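Local coordinates for alpha-galactosidase 1 (Saccharomyces cerevisiae, PDB 3LRK), which hydrolyses terminal, non-reducing alpha-D-galactose residues from alpha-galactosides, including galactose oligosaccharides, galactomannans and galactolipids, as a secreted homotetrameric glycoprotein of glycosyl hydrolase family 27, at residues A[94-99]-A[110-115]; A[102-107]-A[142-147]; A[451-456]-A[463-468]. The protein carries 1 engineered substitution. One frame throughout, in Å; residues are numbered along the deposited sequence.

Contacts 1 and 2 sit side by side in the catalytic TIM barrel, their centres 8 Å apart, and share helix 96-105: its first turn meets strand 109-115 in contact 1, its last turn meets the approach to strand 145-149 in contact 2. The two strands are neighbours in the parallel sheet, and along the chain the segments of the two contacts alternate. A sodium ion held by His98 and His102 touches both. Contact 3 follows later, at residues 451-468, on the opposite side of the chain's centre, about 45 Å from contact 1 and 40 Å from contact 2 between centres. It belongs to the C-terminal antiparallel beta structure, which touches the barrel through Phe464 on helix 273-285.

Contact 1 (A[94-99]-A[110-115]); sequences NGMGHV and FGMYSS. With NA (sodium ion), chain K.
With chi1 at -55° and further bends at chi2 and chi3, Met96 curls its chain so that CE comes to the rim of the Phe110 ring, while Phe110 points its ring at the helix by setting CG opposite the backbone N (chi1 -178°). Met96 CE lies in the plane of that ring, at its edge, 3.9 Å from Phe110 CZ, and the two side chains cross at about a right angle. The carbonyl of the same methionine also approaches the ring, Met96 O standing 3.8 Å from Phe110 CE2 in an oblique position. Val99, one turn further along the helix, puts a methyl over one face, with Val99 CG1 4.2 Å from Phe110 CZ. This is a helix packed on a strand of the parallel TIM-barrel sheet: helix 96-105 runs into strand 109-115 through a short loop, and its buried side covers the strand's outward-facing residues. Next to the phenylalanine, Met112 bends at chi3 and brings its methyl to the middle of the Met96 chain, Met112 CE lying 3.9 Å from Met96 CG. Its sulfur is close too, with Met112 SD 4.0 Å from Met96 CG. Phe137 and Phe138 of helix 131-140 flank this pair, touching Met96 and Met112 respectively. On another side of the helix, His98 NE2 binds a sodium ion at 2.3 Å.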
loop_
_atom_site.group_PDB
_atom_site.type_symbol
_atom_site.label_atom_id
_atom_site.label_comp_id
_atom_site.label_asym_id
_atom_site.label_seq_id
_atom_site.Cartn_x
_atom_site.Cartn_y
_atom_site.Cartn_z
ATOM N N ASN A 94 -8.263 -10.388 -47.659
ATOM C CA ASN A 94 -9.296 -9.481 -48.158
ATOM C C ASN A 94 -9.479 -8.217 -47.287
ATOM O O ASN A 94 -10.358 -7.388 -47.545
ATOM C CB ASN A 94 -10.605 -10.262 -48.289
ATOM C CG ASN A 94 -10.450 -11.496 -49.179
ATOM O OD1 ASN A 94 -10.092 -11.367 -50.338
ATOM N ND2 ASN A 94 -10.690 -12.686 -48.626
ATOM N N GLY A 95 -8.621 -8.054 -46.285
ATOM C CA GLY A 95 -8.752 -6.939 -45.340
ATOM C C GLY A 95 -9.729 -7.318 -44.235
ATOM O O GLY A 95 -10.396 -8.354 -44.304
ATOM N N MET A 96 -9.811 -6.483 -43.204
ATOM C CA MET A 96 -10.671 -6.769 -42.061
ATOM C C MET A 96 -12.137 -6.444 -42.347
ATOM O O MET A 96 -13.017 -7.159 -41.899
ATOM C CB MET A 96 -10.181 -6.007 -40.816
ATOM C CG MET A 96 -8.693 -6.279 -40.466
ATOM S SD MET A 96 -8.185 -8.020 -40.569
ATOM C CE MET A 96 -9.266 -8.780 -39.393
ATOM N N GLY A 97 -12.390 -5.368 -43.092
ATOM C CA GLY A 97 -13.763 -4.929 -43.378
ATOM C C GLY A 97 -14.553 -6.035 -44.061
ATOM O O GLY A 97 -15.740 -6.203 -43.817
ATOM N N HIS A 98 -13.875 -6.802 -44.908
ATOM C CA HIS A 98 -14.496 -7.957 -45.562
ATOM C C HIS A 98 -14.906 -9.082 -44.592
ATOM O O HIS A 98 -15.933 -9.752 -44.800
ATOM C CB HIS A 98 -13.581 -8.501 -46.657
ATOM C CG HIS A 98 -14.277 -9.426 -47.602
ATOM N ND1 HIS A 98 -15.303 -9.008 -48.423
ATOM C CD2 HIS A 98 -14.120 -10.748 -47.837
ATOM C CE1 HIS A 98 -15.738 -10.029 -49.135
ATOM N NE2 HIS A 98 -15.028 -11.092 -48.807
ATOM N N VAL A 99 -14.110 -9.288 -43.545
ATOM C CA VAL A 99 -14.477 -10.218 -42.457
ATOM C C VAL A 99 -15.727 -9.699 -41.731
ATOM O O VAL A 99 -16.661 -10.457 -41.485
ATOM C CB VAL A 99 -13.317 -10.422 -41.439
ATOM C CG1 VAL A 99 -13.687 -11.469 -40.350
ATOM C CG2 VAL A 99 -12.023 -10.800 -42.158
ATOM N N PHE A 110 -18.661 -7.835 -34.939
ATOM C CA PHE A 110 -17.224 -8.087 -35.126
ATOM C C PHE A 110 -16.399 -7.316 -34.088
ATOM O O PHE A 110 -16.522 -6.095 -33.972
ATOM C CB PHE A 110 -16.822 -7.686 -36.553
ATOM C CG PHE A 110 -15.360 -7.937 -36.896
ATOM C CD1 PHE A 110 -14.672 -9.042 -36.388
ATOM C CD2 PHE A 110 -14.695 -7.082 -37.767
ATOM C CE1 PHE A 110 -13.336 -9.278 -36.720
ATOM C CE2 PHE A 110 -13.350 -7.313 -38.112
ATOM C CZ PHE A 110 -12.681 -8.417 -37.583
ATOM N N GLY A 111 -15.587 -8.050 -33.333
ATOM C CA GLY A 111 -14.663 -7.460 -32.369
ATOM C C GLY A 111 -13.221 -7.575 -32.834
ATOM O O GLY A 111 -12.835 -8.557 -33.483
ATOM N N MET A 112 -12.432 -6.552 -32.519
ATOM C CA MET A 112 -10.993 -6.543 -32.803
ATOM C C MET A 112 -10.204 -6.167 -31.549
ATOM O O MET A 112 -10.788 -5.906 -30.499
ATOM C CB MET A 112 -10.660 -5.631 -33.994
ATOM C CG MET A 112 -10.885 -6.337 -35.339
ATOM S SD MET A 112 -10.195 -5.530 -36.783
ATOM C CE MET A 112 -8.463 -5.934 -36.594
ATOM N N TYR A 113 -8.881 -6.159 -31.666
ATOM C CA TYR A 113 -8.003 -6.047 -30.508
ATOM C C TYR A 113 -6.841 -5.071 -30.746
ATOM O O TYR A 113 -6.257 -5.013 -31.832
ATOM C CB TYR A 113 -7.486 -7.447 -30.130
ATOM C CG TYR A 113 -6.318 -7.465 -29.161
ATOM C CD1 TYR A 113 -5.010 -7.293 -29.621
ATOM C CD2 TYR A 113 -6.516 -7.687 -27.790
ATOM C CE1 TYR A 113 -3.934 -7.297 -28.746
ATOM C CE2 TYR A 113 -5.435 -7.704 -26.905
ATOM C CZ TYR A 113 -4.149 -7.508 -27.394
ATOM O OH TYR A 113 -3.054 -7.515 -26.539
ATOM N N SER A 114 -6.532 -4.289 -29.716
ATOM C CA SER A 114 -5.266 -3.587 -29.650
ATOM C C SER A 114 -4.802 -3.484 -28.199
ATOM O O SER A 114 -5.374 -4.119 -27.307
ATOM C CB SER A 114 -5.366 -2.204 -30.309
ATOM O OG SER A 114 -4.065 -1.737 -30.612
ATOM N N SER A 115 -3.738 -2.718 -27.978
ATOM C CA SER A 115 -3.231 -2.469 -26.628
ATOM C C SER A 115 -2.976 -0.988 -26.462
ATOM O O SER A 115 -2.519 -0.330 -27.396
ATOM C CB SER A 115 -1.929 -3.249 -26.379
ATOM O OG SER A 115 -1.477 -3.105 -25.041
HETATM NA NA NA K . -15.562 -13.326 -48.935
#

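Contact 2 (A[102-107]-A[142-147]); sequences HLHNNS and RVDYLK. With NA (sodium ion), chain K; NAG (2-acetamido-2-deoxy-beta-D-glucopyranose), chain D.
Asp144 OD2 is gripped by two N-H groups, the ring of His104 and the backbone N of Phe110, and the histidine bond is short: His104 NE2 lies 2.6 Å from Asp144 OD2. The contact joins the last turn of helix 96-105 to the loop that leads into strand 145-149 of the TIM barrel, and so ties one helix to the strand beyond its own. The N-H of His104 points nearly straight at the oxygen (167°) and meets its syn lone pair, on the side of the other carboxylate oxygen. OD2 stays within the plane of the imidazole, while ring and carboxylate planes are turned 50° against each other. His104 sets CG opposite its carbonyl carbon (chi1 -65°), which lets the ring reach out from the helix to meet an aspartate coming from the opposite direction. The neighbouring ring carbon uses the same edge: His104 CE1 is 3.1 Å from Arg142 O. Asp144 OD1 is salt-bridged to Arg179, whose charge would probably favour the ionised carboxylate. With an alanine in place of Asp144, His104 NE2 and the N of Phe110 would probably lose their shared acceptor and Arg179 its mate, and the imidazole is likely to be freer to turn. Arg142 has positive phi and ends helix 131-140 in a Schellman motif, and its guanidinium is salt-bridged to Asp101. Helix 96-105 ends in another Schellman motif, with Ser107, also at positive phi, as its C-prime residue. His102 NE2 holds the sodium ion together with His98, and the acetamido methyl C8 of the N-linked sugar on Asn105 rests over the centre of the His102 ring, 3.6 Å from His102 CE1.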
loop_
_atom_site.group_PDB
_atom_site.type_symbol
_atom_site.label_atom_id
_atom_site.label_comp_id
_atom_site.label_asym_id
_atom_site.label_seq_id
_atom_site.Cartn_x
_atom_site.Cartn_y
_atom_site.Cartn_z
ATOM N N HIS A 102 -19.000 -10.348 -43.882
ATOM C CA HIS A 102 -19.418 -11.750 -43.710
ATOM C C HIS A 102 -20.083 -11.992 -42.361
ATOM O O HIS A 102 -21.125 -12.656 -42.277
ATOM C CB HIS A 102 -18.212 -12.681 -43.840
ATOM C CG HIS A 102 -17.909 -13.092 -45.241
ATOM N ND1 HIS A 102 -18.836 -13.723 -46.041
ATOM C CD2 HIS A 102 -16.778 -12.992 -45.978
ATOM C CE1 HIS A 102 -18.295 -13.985 -47.216
ATOM N NE2 HIS A 102 -17.047 -13.559 -47.200
ATOM N N LEU A 103 -19.481 -11.453 -41.297
ATOM C CA LEU A 103 -20.064 -11.569 -39.962
ATOM C C LEU A 103 -21.434 -10.893 -39.876
ATOM O O LEU A 103 -22.399 -11.507 -39.417
ATOM C CB LEU A 103 -19.098 -11.061 -38.872
ATOM C CG LEU A 103 -17.819 -11.908 -38.711
ATOM C CD1 LEU A 103 -16.806 -11.255 -37.761
ATOM C CD2 LEU A 103 -18.144 -13.321 -38.241
ATOM N N HIS A 104 -21.520 -9.645 -40.337
ATOM C CA HIS A 104 -22.771 -8.888 -40.300
ATOM C C HIS A 104 -23.871 -9.553 -41.136
ATOM O O HIS A 104 -25.042 -9.535 -40.757
ATOM C CB HIS A 104 -22.543 -7.442 -40.762
ATOM C CG HIS A 104 -21.643 -6.656 -39.852
ATOM N ND1 HIS A 104 -20.887 -5.588 -40.288
ATOM C CD2 HIS A 104 -21.363 -6.802 -38.535
ATOM C CE1 HIS A 104 -20.194 -5.098 -39.275
ATOM N NE2 HIS A 104 -20.466 -5.816 -38.199
ATOM N N ASN A 105 -23.481 -10.147 -42.259
ATOM C CA ASN A 105 -24.426 -10.873 -43.116
ATOM C C ASN A 105 -24.988 -12.148 -42.486
ATOM O O ASN A 105 -25.984 -12.690 -42.969
ATOM C CB ASN A 105 -23.816 -11.158 -44.491
ATOM C CG ASN A 105 -23.742 -9.910 -45.372
ATOM O OD1 ASN A 105 -23.964 -8.786 -44.904
ATOM N ND2 ASN A 105 -23.403 -10.110 -46.653
ATOM N N ASN A 106 -24.359 -12.624 -41.411
ATOM C CA ASN A 106 -24.916 -13.727 -40.619
ATOM C C ASN A 106 -25.366 -13.267 -39.225
ATOM O O ASN A 106 -25.467 -14.072 -38.296
ATOM C CB ASN A 106 -23.925 -14.898 -40.536
ATOM C CG ASN A 106 -24.598 -16.231 -40.189
ATOM O OD1 ASN A 106 -25.828 -16.365 -40.206
ATOM N ND2 ASN A 106 -23.778 -17.225 -39.872
ATOM N N SER A 107 -25.656 -11.974 -39.104
ATOM C CA SER A 107 -26.197 -11.362 -37.878
ATOM C C SER A 107 -25.241 -11.457 -36.687
ATOM O O SER A 107 -25.672 -11.535 -35.531
ATOM C CB SER A 107 -27.576 -11.941 -37.520
ATOM O OG SER A 107 -28.505 -11.693 -38.561
ATOM N N ARG A 142 -15.291 -1.457 -40.176
ATOM C CA ARG A 142 -16.667 -1.810 -39.759
ATOM C C ARG A 142 -16.714 -2.724 -38.532
ATOM O O ARG A 142 -17.578 -3.592 -38.394
ATOM C CB ARG A 142 -17.468 -2.363 -40.959
ATOM C CG ARG A 142 -17.533 -1.332 -42.084
ATOM C CD ARG A 142 -18.218 -1.848 -43.332
ATOM N NE ARG A 142 -17.422 -2.785 -44.133
ATOM C CZ ARG A 142 -16.412 -2.445 -44.936
ATOM N NH1 ARG A 142 -16.008 -1.185 -45.027
ATOM N NH2 ARG A 142 -15.801 -3.372 -45.660
ATOM N N VAL A 143 -15.771 -2.470 -37.627
ATOM C CA VAL A 143 -15.642 -3.153 -36.350
ATOM C C VAL A 143 -16.703 -2.638 -35.357
ATOM O O VAL A 143 -17.026 -1.464 -35.367
ATOM C CB VAL A 143 -14.198 -2.916 -35.802
ATOM C CG1 VAL A 143 -14.046 -3.379 -34.347
ATOM C CG2 VAL A 143 -13.177 -3.612 -36.706
ATOM N N ASP A 144 -17.227 -3.523 -34.510
ATOM C CA ASP A 144 -18.313 -3.183 -33.560
ATOM C C ASP A 144 -17.914 -3.215 -32.094
ATOM O O ASP A 144 -18.725 -2.865 -31.228
ATOM C CB ASP A 144 -19.497 -4.137 -33.748
ATOM C CG ASP A 144 -19.918 -4.262 -35.194
ATOM O OD1 ASP A 144 -20.318 -3.242 -35.803
ATOM O OD2 ASP A 144 -19.812 -5.382 -35.725
ATOM N N TYR A 145 -16.676 -3.641 -31.819
ATOM C CA TYR A 145 -16.215 -3.964 -30.468
ATOM C C TYR A 145 -14.691 -3.904 -30.457
ATOM O O TYR A 145 -14.036 -4.392 -31.382
ATOM C CB TYR A 145 -16.706 -5.372 -30.126
ATOM C CG TYR A 145 -16.369 -5.985 -28.771
ATOM C CD1 TYR A 145 -15.070 -6.410 -28.459
ATOM C CD2 TYR A 145 -17.381 -6.213 -27.833
ATOM C CE1 TYR A 145 -14.792 -7.033 -27.220
ATOM C CE2 TYR A 145 -17.118 -6.812 -26.618
ATOM C CZ TYR A 145 -15.825 -7.220 -26.308
ATOM O OH TYR A 145 -15.581 -7.821 -25.087
ATOM N N LEU A 146 -14.126 -3.304 -29.415
ATOM C CA LEU A 146 -12.660 -3.280 -29.260
ATOM C C LEU A 146 -12.260 -3.783 -27.890
ATOM O O LEU A 146 -12.684 -3.226 -26.870
ATOM C CB LEU A 146 -12.094 -1.866 -29.488
ATOM C CG LEU A 146 -10.563 -1.690 -29.369
ATOM C CD1 LEU A 146 -9.810 -2.480 -30.439
ATOM C CD2 LEU A 146 -10.184 -0.201 -29.417
ATOM N N LYS A 147 -11.440 -4.832 -27.863
ATOM C CA LYS A 147 -10.787 -5.258 -26.625
ATOM C C LYS A 147 -9.432 -4.532 -26.545
ATOM O O LYS A 147 -8.629 -4.596 -27.479
ATOM C CB LYS A 147 -10.642 -6.785 -26.597
ATOM C CG LYS A 147 -9.717 -7.304 -25.509
ATOM C CD LYS A 147 -9.556 -8.805 -25.555
ATOM C CE LYS A 147 -8.465 -9.231 -24.588
ATOM N NZ LYS A 147 -8.404 -10.705 -24.405
HETATM NA NA NA K . -15.562 -13.326 -48.935
HETATM C C1 NAG D . -23.596 -8.960 -47.512
HETATM C C2 NAG D . -22.722 -9.175 -48.744
HETATM C C3 NAG D . -22.870 -7.996 -49.708
HETATM C C4 NAG D . -24.342 -7.717 -50.032
HETATM C C5 NAG D . -25.194 -7.707 -48.763
HETATM C C6 NAG D . -26.683 -7.725 -49.099
HETATM C C7 NAG D . -20.791 -10.581 -48.166
HETATM C C8 NAG D . -19.304 -10.628 -47.974
HETATM N N2 NAG D . -21.326 -9.376 -48.384
HETATM O O3 NAG D . -22.157 -8.253 -50.897
HETATM O O4 NAG D . -24.463 -6.472 -50.701
HETATM O O5 NAG D . -24.939 -8.838 -47.943
HETATM O O6 NAG D . -27.352 -7.210 -47.969
HETATM O O7 NAG D . -21.456 -11.617 -48.111
#

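Contact 3 (A[451-456]-A[463-468]); sequences AILNTT and AFYRLR
The extended segments 451-456 and 463-468 draw together toward Thr455, the CA atoms of Thr455 and Ala463 being 7.6 Å apart while those of Leu453 and Tyr465 are 11.0 Å apart, so the space between them is bridged by side chains. Tyr465 spans it. With CG opposite the carbonyl carbon (chi1 -55°), its ring reaches across to Thr455, which comes from the opposite direction. Thr455 OG1 and Tyr465 OH share a hydrogen bond of 2.7 Å. OG1 lies in the plane of the ring, at its edge. The bond gives the phenol a polar partner at the far end of an otherwise apolar side chain. Leu453 meets the ring further back: with CG opposite the backbone N (chi1 162°), the branch swings toward the tyrosine, and Leu453 CD2 comes to 3.8 Å from Tyr465 CE1, in an oblique approach. This joins two beta layers in the C-terminal part of the chain, consistent with the beta-sandwich domain of this family. Strand 453-457 pairs antiparallel with strand 367-371, whereas strand 461-469 lies between strands 355-361 and 391-395 of the larger antiparallel sheet; Ile393 of the latter touches both Leu453 and Tyr465, and Phe464 packs on helix 273-285 of the barrel.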
loop_
_atom_site.group_PDB
_atom_site.type_symbol
_atom_site.label_atom_id
_atom_site.label_comp_id
_atom_site.label_asym_id
_atom_site.label_seq_id
_atom_site.Cartn_x
_atom_site.Cartn_y
_atom_site.Cartn_z
ATOM N N ALA A 451 -38.027 -21.540 8.323
ATOM C CA ALA A 451 -37.517 -22.797 7.770
ATOM C C ALA A 451 -36.112 -22.634 7.169
ATOM O O ALA A 451 -35.673 -21.513 6.893
ATOM C CB ALA A 451 -38.481 -23.340 6.734
ATOM N N ILE A 452 -35.404 -23.746 6.975
ATOM C CA ILE A 452 -34.098 -23.686 6.311
ATOM C C ILE A 452 -34.096 -24.414 4.962
ATOM O O ILE A 452 -34.755 -25.444 4.797
ATOM C CB ILE A 452 -32.898 -24.129 7.230
ATOM C CG1 ILE A 452 -32.633 -25.636 7.154
ATOM C CG2 ILE A 452 -33.093 -23.653 8.686
ATOM C CD1 ILE A 452 -31.211 -26.025 7.528
ATOM N N LEU A 453 -33.386 -23.838 3.995
ATOM C CA LEU A 453 -33.129 -24.487 2.714
ATOM C C LEU A 453 -31.884 -25.363 2.863
ATOM O O LEU A 453 -30.801 -24.863 3.155
ATOM C CB LEU A 453 -32.950 -23.433 1.605
ATOM C CG LEU A 453 -32.290 -23.747 0.251
ATOM C CD1 LEU A 453 -32.877 -24.976 -0.432
ATOM C CD2 LEU A 453 -32.384 -22.533 -0.673
ATOM N N ASN A 454 -32.063 -26.673 2.701
ATOM C CA ASN A 454 -30.971 -27.641 2.793
ATOM C C ASN A 454 -30.739 -28.326 1.450
ATOM O O ASN A 454 -31.701 -28.701 0.773
ATOM C CB ASN A 454 -31.266 -28.692 3.874
ATOM C CG ASN A 454 -32.521 -29.521 3.571
ATOM O OD1 ASN A 454 -33.636 -28.989 3.516
ATOM N ND2 ASN A 454 -32.337 -30.830 3.374
ATOM N N THR A 455 -29.473 -28.461 1.057
ATOM C CA THR A 455 -29.104 -29.199 -0.155
ATOM C C THR A 455 -27.736 -29.818 0.032
ATOM O O THR A 455 -26.975 -29.398 0.894
ATOM C CB THR A 455 -29.002 -28.298 -1.411
ATOM O OG1 THR A 455 -29.808 -27.124 -1.254
ATOM C CG2 THR A 455 -29.418 -29.071 -2.667
ATOM N N THR A 456 -27.428 -30.805 -0.798
ATOM C CA THR A 456 -26.095 -31.375 -0.877
ATOM C C THR A 456 -25.437 -30.822 -2.136
ATOM O O THR A 456 -26.024 -30.873 -3.220
ATOM C CB THR A 456 -26.152 -32.917 -0.925
ATOM O OG1 THR A 456 -26.721 -33.407 0.295
ATOM C CG2 THR A 456 -24.754 -33.521 -1.109
ATOM N N ALA A 463 -25.065 -25.118 -5.957
ATOM C CA ALA A 463 -26.521 -25.099 -6.037
ATOM C C ALA A 463 -26.927 -23.697 -6.475
ATOM O O ALA A 463 -26.688 -22.708 -5.771
ATOM C CB ALA A 463 -27.154 -25.463 -4.692
ATOM N N PHE A 464 -27.544 -23.610 -7.644
ATOM C CA PHE A 464 -27.852 -22.316 -8.252
ATOM C C PHE A 464 -29.370 -22.176 -8.426
ATOM O O PHE A 464 -29.968 -22.871 -9.250
ATOM C CB PHE A 464 -27.111 -22.209 -9.592
ATOM C CG PHE A 464 -26.909 -20.800 -10.084
ATOM C CD1 PHE A 464 -26.413 -19.803 -9.241
ATOM C CD2 PHE A 464 -27.182 -20.479 -11.410
ATOM C CE1 PHE A 464 -26.220 -18.509 -9.711
ATOM C CE2 PHE A 464 -26.986 -19.181 -11.890
ATOM C CZ PHE A 464 -26.500 -18.203 -11.036
ATOM N N TYR A 465 -29.978 -21.284 -7.644
ATOM C CA TYR A 465 -31.444 -21.162 -7.588
ATOM C C TYR A 465 -32.013 -19.814 -7.995
ATOM O O TYR A 465 -31.395 -18.766 -7.779
ATOM C CB TYR A 465 -31.965 -21.429 -6.174
ATOM C CG TYR A 465 -31.559 -22.734 -5.549
ATOM C CD1 TYR A 465 -30.893 -22.748 -4.328
ATOM C CD2 TYR A 465 -31.846 -23.953 -6.164
ATOM C CE1 TYR A 465 -30.521 -23.939 -3.722
ATOM C CE2 TYR A 465 -31.467 -25.158 -5.568
ATOM C CZ TYR A 465 -30.811 -25.135 -4.345
ATOM O OH TYR A 465 -30.430 -26.303 -3.737
ATOM N N ARG A 466 -33.229 -19.855 -8.537
ATOM C CA ARG A 466 -34.057 -18.671 -8.673
ATOM C C ARG A 466 -35.249 -18.807 -7.721
ATOM O O ARG A 466 -35.974 -19.801 -7.769
ATOM C CB ARG A 466 -34.521 -18.480 -10.122
ATOM C CG ARG A 466 -35.195 -17.141 -10.374
ATOM C CD ARG A 466 -35.382 -16.837 -11.853
ATOM N NE ARG A 466 -35.984 -15.517 -12.019
ATOM C CZ ARG A 466 -35.636 -14.627 -12.944
ATOM N NH1 ARG A 466 -34.675 -14.901 -13.816
ATOM N NH2 ARG A 466 -36.242 -13.445 -12.986
ATOM N N LEU A 467 -35.419 -17.824 -6.837
ATOM C CA LEU A 467 -36.561 -17.786 -5.918
ATOM C C LEU A 467 -37.659 -16.882 -6.455
ATOM O O LEU A 467 -37.391 -15.772 -6.912
ATOM C CB LEU A 467 -36.150 -17.323 -4.508
ATOM C CG LEU A 467 -35.180 -18.138 -3.632
ATOM C CD1 LEU A 467 -35.498 -17.941 -2.155
ATOM C CD2 LEU A 467 -35.161 -19.618 -3.948
ATOM N N ARG A 468 -38.901 -17.365 -6.393
ATOM C CA ARG A 468 -40.057 -16.625 -6.903
ATOM C C ARG A 468 -41.134 -16.577 -5.823
ATOM O O ARG A 468 -41.287 -17.541 -5.068
ATOM C CB ARG A 468 -40.622 -17.283 -8.171
ATOM C CG ARG A 468 -39.590 -17.606 -9.250
ATOM C CD ARG A 468 -40.251 -17.842 -10.596
ATOM N NE ARG A 468 -40.821 -16.607 -11.135
ATOM C CZ ARG A 468 -41.652 -16.542 -12.170
ATOM N NH1 ARG A 468 -42.025 -17.648 -12.807
ATOM N NH2 ARG A 468 -42.109 -15.361 -12.571
#